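Local atomic coordinates of uncharacterized protein HtdX (Mycobacterium tuberculosis, PDB entry 4OOB), a protein that catalyses the reversible hydration of trans-2-enoyl-CoA to (3R)-3-hydroxyacyl-CoA, with a broad chain-length range and a preference for C8 to C12 substrates. Residues 21-26 with 165-170; 42-47 with 117-122; 68-73 with 192-197. All coordinates share one frame; numbering follows the deposited sequence.

Contact 1: residues 21-26 with 165-170; sequences PANVAA and AAVGGD
Asn23 and Ala26, one turn apart on helix 21-31, face Val167 near the end of helix 158-167, where the CA atoms of Asn23 and Val167 come within 6.6 Å. Val167 does most of the touching and fits against the turn between them. Its CG1 lies anti to the backbone N (chi1 -178°) and reaches over the backbone of that turn, 3.7 Å from Ala26 C and 3.9 Å from Asn23 O. The methyl of Ala26 meets both branches, with Ala26 CB 4.1 Å from Val167 CG1 and at similar range from CG2. Val167 opens a Val-Gly-Gly-Asp run belonging to the hydratase 2 motif, the signature segment that in related MaoC-like enzymes carries an aspartate and a histidine of the active site. Helix 21-31 thus packs beside the approach to this segment, near the protein surface. Beyond Val167 the chain turns at Gly168 and Gly169, and the positive phi of Gly169 (68°) suits a glycine. The Asn23 side chain runs antiparallel to that of Val167 and brings its amide beside the Val167 carbonyl, at 3.7 Å from Asn23 ND2 to Val167 O, without a hydrogen bond across. Its other end, OD1, is hydrogen-bonded to the hydroxyl of Tyr43 on helix 43-57, which ties the Asn23 side chain to a third helix.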
loop_
_atom_site.group_PDB
_atom_site.type_symbol
_atom_site.label_atom_id
_atom_site.label_comp_id
_atom_site.label_asym_id
_atom_site.label_seq_id
_atom_site.Cartn_x
_atom_site.Cartn_y
_atom_site.Cartn_z
ATOM N N PRO A 21 -4.022 -19.903 -0.155
ATOM C CA PRO A 21 -2.753 -19.901 -0.850
ATOM C C PRO A 21 -2.820 -19.457 -2.315
ATOM O O PRO A 21 -1.810 -18.936 -2.831
ATOM C CB PRO A 21 -2.287 -21.349 -0.763
ATOM C CG PRO A 21 -3.085 -21.966 0.343
ATOM C CD PRO A 21 -4.382 -21.232 0.355
ATOM N N ALA A 22 -3.966 -19.676 -2.974
ATOM C CA ALA A 22 -4.166 -19.287 -4.393
ATOM C C ALA A 22 -4.168 -17.765 -4.534
ATOM O O ALA A 22 -3.740 -17.197 -5.561
ATOM C CB ALA A 22 -5.481 -19.843 -4.935
ATOM N N ASN A 23 -4.722 -17.112 -3.523
ATOM C CA ASN A 23 -4.804 -15.670 -3.523
ATOM C C ASN A 23 -3.406 -15.087 -3.302
ATOM O O ASN A 23 -3.018 -14.146 -3.962
ATOM C CB ASN A 23 -5.751 -15.220 -2.433
ATOM C CG ASN A 23 -6.013 -13.761 -2.514
ATOM O OD1 ASN A 23 -5.588 -12.985 -1.665
ATOM N ND2 ASN A 23 -6.639 -13.365 -3.576
ATOM N N VAL A 24 -2.636 -15.693 -2.399
ATOM C CA VAL A 24 -1.246 -15.316 -2.215
ATOM C C VAL A 24 -0.482 -15.470 -3.551
ATOM O O VAL A 24 0.201 -14.541 -3.977
ATOM C CB VAL A 24 -0.513 -16.125 -1.109
ATOM C CG1 VAL A 24 0.907 -15.567 -0.894
ATOM C CG2 VAL A 24 -1.299 -16.139 0.193
ATOM N N ALA A 25 -0.630 -16.625 -4.196
ATOM C CA ALA A 25 0.069 -16.911 -5.467
ATOM C C ALA A 25 -0.301 -15.883 -6.498
ATOM O O ALA A 25 0.537 -15.396 -7.215
ATOM C CB ALA A 25 -0.272 -18.313 -5.993
ATOM N N ALA A 26 -1.584 -15.565 -6.558
ATOM C CA ALA A 26 -2.078 -14.657 -7.582
ATOM C C ALA A 26 -1.529 -13.274 -7.330
ATOM O O ALA A 26 -1.215 -12.584 -8.283
ATOM C CB ALA A 26 -3.605 -14.633 -7.607
ATOM N N ALA A 165 -6.532 -5.091 -8.694
ATOM C CA ALA A 165 -7.772 -4.831 -7.948
ATOM C C ALA A 165 -8.423 -6.119 -7.488
ATOM O O ALA A 165 -8.803 -6.237 -6.312
ATOM C CB ALA A 165 -8.739 -4.024 -8.795
ATOM N N ALA A 166 -8.577 -7.062 -8.417
ATOM C CA ALA A 166 -9.126 -8.408 -8.103
ATOM C C ALA A 166 -8.376 -9.175 -6.974
ATOM O O ALA A 166 -8.952 -9.936 -6.194
ATOM C CB ALA A 166 -9.147 -9.261 -9.379
ATOM N N VAL A 167 -7.091 -8.928 -6.868
ATOM C CA VAL A 167 -6.268 -9.705 -5.978
ATOM C C VAL A 167 -5.995 -9.029 -4.636
ATOM O O VAL A 167 -5.916 -9.732 -3.690
ATOM C CB VAL A 167 -4.980 -10.103 -6.729
ATOM C CG1 VAL A 167 -4.076 -10.967 -5.880
ATOM C CG2 VAL A 167 -5.352 -10.841 -8.000
ATOM N N GLY A 168 -5.968 -7.696 -4.543
ATOM C CA GLY A 168 -5.482 -6.955 -3.379
ATOM C C GLY A 168 -6.481 -6.230 -2.426
ATOM O O GLY A 168 -6.131 -5.241 -1.631
ATOM N N GLY A 169 -7.717 -6.702 -2.475
ATOM C CA GLY A 169 -8.748 -6.210 -1.535
ATOM C C GLY A 169 -9.255 -4.763 -1.648
ATOM O O GLY A 169 -9.861 -4.252 -0.666
ATOM N N ASP A 170 -9.008 -4.099 -2.797
ATOM C CA ASP A 170 -9.385 -2.677 -2.978
ATOM C C ASP A 170 -9.778 -2.470 -4.433
ATOM O O ASP A 170 -8.907 -2.419 -5.285
ATOM C CB ASP A 170 -8.226 -1.756 -2.581
ATOM C CG ASP A 170 -8.522 -0.257 -2.820
ATOM O OD1 ASP A 170 -9.652 0.042 -3.285
ATOM O OD2 ASP A 170 -7.633 0.616 -2.562
#

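Contact 2: residues 42-47 with 117-122; sequences TYPFAL and VAWHQV
Pro44 sets its CB almost squarely on the six-membered ring of Trp119, 3.4 Å from the ring centroid to CB and only 6° off the normal. This is a CH-pi contact over the face. The pyrrolidine continues along the indole toward its five-membered ring, with Pro44 CG 3.6 Å from Trp119 NE1. Trp119 holds CG anti to the backbone N (chi1 -172°), which carries the indole out from strand 117-122 to the first turn of helix 43-57. There Trp119 NE1 is hydrogen-bonded to Leu41 O, fixing the rotation of the ring beneath the proline. The far corner of the indole, Trp119 CH2, reaches Phe45 N at 3.6 Å. Two residues on, Gln121 extends from the same side of the strand and brings its amide to the edge of the Phe45 ring, with Gln121 CD 3.8 Å from Phe45 CD1 and the two planes steeply inclined. Phe45 also meets the ring of Phe49 one turn later. At Ala118 and Trp119 a classic beta bulge fits an extra residue into the strand opposite Val111. Helix 43-47 crosses strand 117-122 at 76° between their N-to-C directions and packs on the sheet, in keeping with the helix-on-sheet layout of a hot dog fold.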
loop_
_atom_site.group_PDB
_atom_site.type_symbol
_atom_site.label_atom_id
_atom_site.label_comp_id
_atom_site.label_asym_id
_atom_site.label_seq_id
_atom_site.Cartn_x
_atom_site.Cartn_y
_atom_site.Cartn_z
ATOM N N THR A 42 4.213 -7.236 2.263
ATOM C CA THR A 42 3.045 -6.336 2.068
ATOM C C THR A 42 1.663 -7.045 1.919
ATOM O O THR A 42 0.636 -6.385 1.849
ATOM C CB THR A 42 3.269 -5.445 0.802
ATOM O OG1 THR A 42 3.571 -6.270 -0.344
ATOM C CG2 THR A 42 4.397 -4.475 1.046
ATOM N N TYR A 43 1.650 -8.386 1.855
ATOM C CA TYR A 43 0.441 -9.100 1.486
ATOM C C TYR A 43 -0.699 -8.937 2.518
ATOM O O TYR A 43 -1.867 -8.909 2.141
ATOM C CB TYR A 43 0.722 -10.593 1.195
ATOM C CG TYR A 43 -0.565 -11.372 1.081
ATOM C CD1 TYR A 43 -1.295 -11.316 -0.078
ATOM C CD2 TYR A 43 -1.077 -12.108 2.145
ATOM C CE1 TYR A 43 -2.494 -11.963 -0.190
ATOM C CE2 TYR A 43 -2.276 -12.772 2.033
ATOM C CZ TYR A 43 -2.988 -12.667 0.861
ATOM O OH TYR A 43 -4.205 -13.289 0.656
ATOM N N PRO A 44 -0.354 -8.843 3.820
ATOM C CA PRO A 44 -1.421 -8.728 4.802
ATOM C C PRO A 44 -2.174 -7.416 4.693
ATOM O O PRO A 44 -3.261 -7.307 5.259
ATOM C CB PRO A 44 -0.694 -8.854 6.154
ATOM C CG PRO A 44 0.512 -9.637 5.825
ATOM C CD PRO A 44 0.933 -9.197 4.455
ATOM N N PHE A 45 -1.649 -6.459 3.931
ATOM C CA PHE A 45 -2.470 -5.329 3.562
ATOM C C PHE A 45 -3.693 -5.813 2.786
ATOM O O PHE A 45 -4.828 -5.435 3.108
ATOM C CB PHE A 45 -1.714 -4.247 2.753
ATOM C CG PHE A 45 -2.581 -3.072 2.383
ATOM C CD1 PHE A 45 -2.594 -1.905 3.158
ATOM C CD2 PHE A 45 -3.377 -3.107 1.268
ATOM C CE1 PHE A 45 -3.397 -0.819 2.821
ATOM C CE2 PHE A 45 -4.213 -2.031 0.936
ATOM C CZ PHE A 45 -4.195 -0.872 1.690
ATOM N N ALA A 46 -3.487 -6.595 1.743
ATOM C CA ALA A 46 -4.656 -7.079 0.964
ATOM C C ALA A 46 -5.572 -7.959 1.812
ATOM O O ALA A 46 -6.798 -7.828 1.822
ATOM C CB ALA A 46 -4.215 -7.806 -0.285
ATOM N N LEU A 47 -4.972 -8.839 2.581
ATOM C CA LEU A 47 -5.746 -9.786 3.353
ATOM C C LEU A 47 -6.718 -9.110 4.342
ATOM O O LEU A 47 -7.843 -9.593 4.559
ATOM C CB LEU A 47 -4.771 -10.668 4.129
ATOM C CG LEU A 47 -5.315 -11.785 5.034
ATOM C CD1 LEU A 47 -5.918 -12.926 4.223
ATOM C CD2 LEU A 47 -4.182 -12.274 5.924
ATOM N N VAL A 117 1.592 -10.937 18.191
ATOM C CA VAL A 117 1.480 -10.067 17.018
ATOM C C VAL A 117 2.654 -10.314 16.062
ATOM O O VAL A 117 3.805 -10.030 16.378
ATOM C CB VAL A 117 1.388 -8.555 17.380
ATOM C CG1 VAL A 117 1.301 -7.703 16.130
ATOM C CG2 VAL A 117 0.161 -8.281 18.239
ATOM N N ALA A 118 2.345 -10.807 14.875
ATOM C CA ALA A 118 3.356 -11.060 13.875
ATOM C C ALA A 118 3.580 -9.862 12.997
ATOM O O ALA A 118 4.682 -9.656 12.530
ATOM C CB ALA A 118 2.970 -12.241 13.038
ATOM N N TRP A 119 2.549 -9.044 12.803
ATOM C CA TRP A 119 2.574 -8.032 11.743
ATOM C C TRP A 119 1.630 -6.881 12.116
ATOM O O TRP A 119 0.469 -7.098 12.470
ATOM C CB TRP A 119 2.180 -8.719 10.420
ATOM C CG TRP A 119 2.296 -7.959 9.067
ATOM C CD1 TRP A 119 3.292 -8.101 8.116
ATOM C CD2 TRP A 119 1.352 -7.041 8.510
ATOM N NE1 TRP A 119 3.018 -7.325 6.993
ATOM C CE2 TRP A 119 1.839 -6.662 7.208
ATOM C CE3 TRP A 119 0.156 -6.512 8.964
ATOM C CZ2 TRP A 119 1.172 -5.772 6.395
ATOM C CZ3 TRP A 119 -0.516 -5.631 8.168
ATOM C CH2 TRP A 119 -0.008 -5.254 6.877
ATOM N N HIS A 120 2.160 -5.673 12.036
ATOM C CA HIS A 120 1.490 -4.467 12.469
ATOM C C HIS A 120 1.530 -3.426 11.351
ATOM O O HIS A 120 2.575 -3.219 10.731
ATOM C CB HIS A 120 2.227 -3.923 13.722
ATOM C CG HIS A 120 1.649 -2.657 14.264
ATOM N ND1 HIS A 120 0.638 -2.630 15.210
ATOM C CD2 HIS A 120 1.953 -1.372 14.008
ATOM C CE1 HIS A 120 0.327 -1.374 15.477
ATOM N NE2 HIS A 120 1.109 -0.594 14.755
ATOM N N GLN A 121 0.436 -2.708 11.151
ATOM C CA GLN A 121 0.405 -1.671 10.135
ATOM C C GLN A 121 -0.336 -0.366 10.525
ATOM O O GLN A 121 -1.371 -0.407 11.135
ATOM C CB GLN A 121 -0.204 -2.244 8.889
ATOM C CG GLN A 121 -0.478 -1.252 7.793
ATOM C CD GLN A 121 -1.071 -1.956 6.593
ATOM O OE1 GLN A 121 -0.376 -2.165 5.622
ATOM N NE2 GLN A 121 -2.338 -2.386 6.683
ATOM N N VAL A 122 0.255 0.767 10.121
ATOM C CA VAL A 122 -0.361 2.079 10.128
ATOM C C VAL A 122 -0.457 2.561 8.654
ATOM O O VAL A 122 0.541 2.715 7.927
ATOM C CB VAL A 122 0.393 3.111 10.976
ATOM C CG1 VAL A 122 -0.462 4.366 11.169
ATOM C CG2 VAL A 122 0.798 2.546 12.370
#

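Contact 3: residues 68-73 with 192-197; sequences AIHTEN and HGMFTA
Helix 193-199 is wrapped by the sheet in the manner of a hot dog helix, and its first turn meets strand 69-77 through His70 and Met194. Met194 curls back on itself, with all three torsions near -65°, which brings CG to the edge of the His70 imidazole, 3.5 Å from Met194 CG to His70 CE1. Its sulfur lies obliquely to the same ring, 4.5 Å from SD to the centroid. Past the ring, Met194 SD also reaches Asn73, 3.9 Å from its CG, Met194 running crosswise to the Asn73 side chain. In related MaoC-like hydratases the NH of the glycine equivalent to Gly193 forms the oxyanion hole for the thioester carbonyl. Here Gly193 N lies 3.2 Å from water 1, which is probably close to the place of that oxygen, and Met194 N donates to the same water over 2.9 Å. Water 1 is also hydrogen-bonded to His70 ND1 at 3.0 Å, bridging strand and helix. On the other side of the imidazole, His70 NE2 gives a weak bond to Glu72 O at 3.0 Å, so both ring nitrogens are engaged. Gly193 lies close beneath His70, their CA atoms 6.0 Å apart, an approach that its missing side chain allows.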
loop_
_atom_site.group_PDB
_atom_site.type_symbol
_atom_site.label_atom_id
_atom_site.label_comp_id
_atom_site.label_asym_id
_atom_site.label_seq_id
_atom_site.Cartn_x
_atom_site.Cartn_y
_atom_site.Cartn_z
ATOM N N ALA A 68 -10.312 8.557 -2.358
ATOM C CA ALA A 68 -9.309 8.453 -1.274
ATOM C C ALA A 68 -7.930 8.286 -1.844
ATOM O O ALA A 68 -7.742 7.640 -2.867
ATOM C CB ALA A 68 -9.557 7.259 -0.401
ATOM N N ILE A 69 -6.961 8.823 -1.148
ATOM C CA ILE A 69 -5.594 8.767 -1.625
ATOM C C ILE A 69 -4.784 8.193 -0.482
ATOM O O ILE A 69 -4.869 8.690 0.626
ATOM C CB ILE A 69 -5.095 10.175 -1.980
ATOM C CG1 ILE A 69 -5.986 10.788 -3.075
ATOM C CG2 ILE A 69 -3.601 10.146 -2.374
ATOM C CD1 ILE A 69 -5.632 12.259 -3.405
ATOM N N HIS A 70 -4.031 7.134 -0.773
ATOM C CA HIS A 70 -3.144 6.542 0.195
ATOM C C HIS A 70 -1.864 7.441 0.296
ATOM O O HIS A 70 -1.104 7.609 -0.662
ATOM C CB HIS A 70 -2.836 5.095 -0.236
ATOM C CG HIS A 70 -2.245 4.266 0.835
ATOM N ND1 HIS A 70 -2.024 2.912 0.705
ATOM C CD2 HIS A 70 -1.825 4.592 2.070
ATOM C CE1 HIS A 70 -1.485 2.445 1.809
ATOM N NE2 HIS A 70 -1.330 3.451 2.643
ATOM N N THR A 71 -1.602 7.982 1.477
ATOM C CA THR A 71 -0.476 8.885 1.621
ATOM C C THR A 71 0.737 8.222 2.275
ATOM O O THR A 71 1.835 8.552 1.893
ATOM C CB THR A 71 -0.865 10.125 2.428
ATOM O OG1 THR A 71 -1.504 9.694 3.608
ATOM C CG2 THR A 71 -1.891 11.047 1.629
ATOM N N GLU A 72 0.526 7.276 3.202
ATOM C CA GLU A 72 1.582 6.679 4.001
ATOM C C GLU A 72 1.226 5.303 4.494
ATOM O O GLU A 72 0.051 4.984 4.765
ATOM C CB GLU A 72 1.911 7.543 5.215
ATOM C CG GLU A 72 3.221 8.282 5.049
ATOM C CD GLU A 72 3.579 9.198 6.189
ATOM O OE1 GLU A 72 3.842 10.381 5.879
ATOM O OE2 GLU A 72 3.634 8.746 7.357
ATOM N N ASN A 73 2.262 4.486 4.640
ATOM C CA ASN A 73 2.095 3.143 5.131
ATOM C C ASN A 73 3.311 2.684 5.879
ATOM O O ASN A 73 4.422 2.751 5.328
ATOM C CB ASN A 73 1.842 2.173 3.985
ATOM C CG ASN A 73 0.968 1.016 4.419
ATOM O OD1 ASN A 73 1.428 -0.132 4.596
ATOM N ND2 ASN A 73 -0.281 1.308 4.628
ATOM N N HIS A 192 -2.952 1.806 -7.623
ATOM C CA HIS A 192 -3.043 1.759 -6.142
ATOM C C HIS A 192 -1.665 1.987 -5.526
ATOM O O HIS A 192 -0.649 1.531 -6.068
ATOM C CB HIS A 192 -3.515 0.411 -5.631
ATOM C CG HIS A 192 -4.673 -0.160 -6.363
ATOM N ND1 HIS A 192 -5.822 -0.575 -5.719
ATOM C CD2 HIS A 192 -4.851 -0.445 -7.668
ATOM C CE1 HIS A 192 -6.679 -1.050 -6.608
ATOM N NE2 HIS A 192 -6.120 -0.970 -7.799
ATOM N N GLY A 193 -1.619 2.698 -4.388
ATOM C CA GLY A 193 -0.375 2.909 -3.692
ATOM C C GLY A 193 0.258 1.604 -3.318
ATOM O O GLY A 193 1.471 1.451 -3.466
ATOM N N MET A 194 -0.545 0.626 -2.870
ATOM C CA MET A 194 0.053 -0.602 -2.370
ATOM C C MET A 194 0.445 -1.552 -3.514
ATOM O O MET A 194 1.133 -2.533 -3.278
ATOM C CB MET A 194 -0.875 -1.302 -1.343
ATOM C CG MET A 194 -1.033 -0.515 -0.053
ATOM S SD MET A 194 0.531 -0.290 0.797
ATOM C CE MET A 194 0.900 -1.998 1.205
ATOM N N PHE A 195 -0.019 -1.308 -4.750
ATOM C CA PHE A 195 0.563 -2.052 -5.870
ATOM C C PHE A 195 2.032 -1.724 -5.957
ATOM O O PHE A 195 2.888 -2.594 -5.995
ATOM C CB PHE A 195 -0.054 -1.749 -7.224
ATOM C CG PHE A 195 0.711 -2.411 -8.348
ATOM C CD1 PHE A 195 0.534 -3.765 -8.625
ATOM C CD2 PHE A 195 1.698 -1.711 -9.045
ATOM C CE1 PHE A 195 1.299 -4.420 -9.631
ATOM C CE2 PHE A 195 2.460 -2.348 -10.043
ATOM C CZ PHE A 195 2.239 -3.703 -10.349
ATOM N N THR A 196 2.303 -0.439 -6.006
ATOM C CA THR A 196 3.632 0.065 -6.211
ATOM C C THR A 196 4.487 -0.266 -4.974
ATOM O O THR A 196 5.647 -0.645 -5.113
ATOM C CB THR A 196 3.523 1.553 -6.614
ATOM O OG1 THR A 196 4.266 1.800 -7.820
ATOM C CG2 THR A 196 3.956 2.435 -5.632
ATOM N N ALA A 197 3.904 -0.221 -3.771
ATOM C CA ALA A 197 4.698 -0.511 -2.576
ATOM C C ALA A 197 5.142 -1.944 -2.592
ATOM O O ALA A 197 6.203 -2.248 -2.062
ATOM C CB ALA A 197 3.944 -0.238 -1.310
HETATM O O HOH W 1 -3.073 1.567 -1.718
#

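The centres of contacts 1 and 2, and of 2 and 3, lie about 14 Å apart, those of 1 and 3 about 16 Å. Along the chain, contact 2 is nested inside the loop closed by contact 1, and contact 3 alternates with both. Contacts 2 and 3 share one antiparallel sheet, in which strands 116-128 and 69-77 are neighbours, and Phe45 packs directly on Met194, so helices 43-57 and 193-199 meet under it. Contact 1 lies farther out, joined to contact 2 by Asn23 with Tyr43 and by Gly168 against Ala46. Contacts 1 and 3 join the N-terminal half to the MaoC-like C-terminal half and contact 2 packs within the former, consistent with a double hot dog.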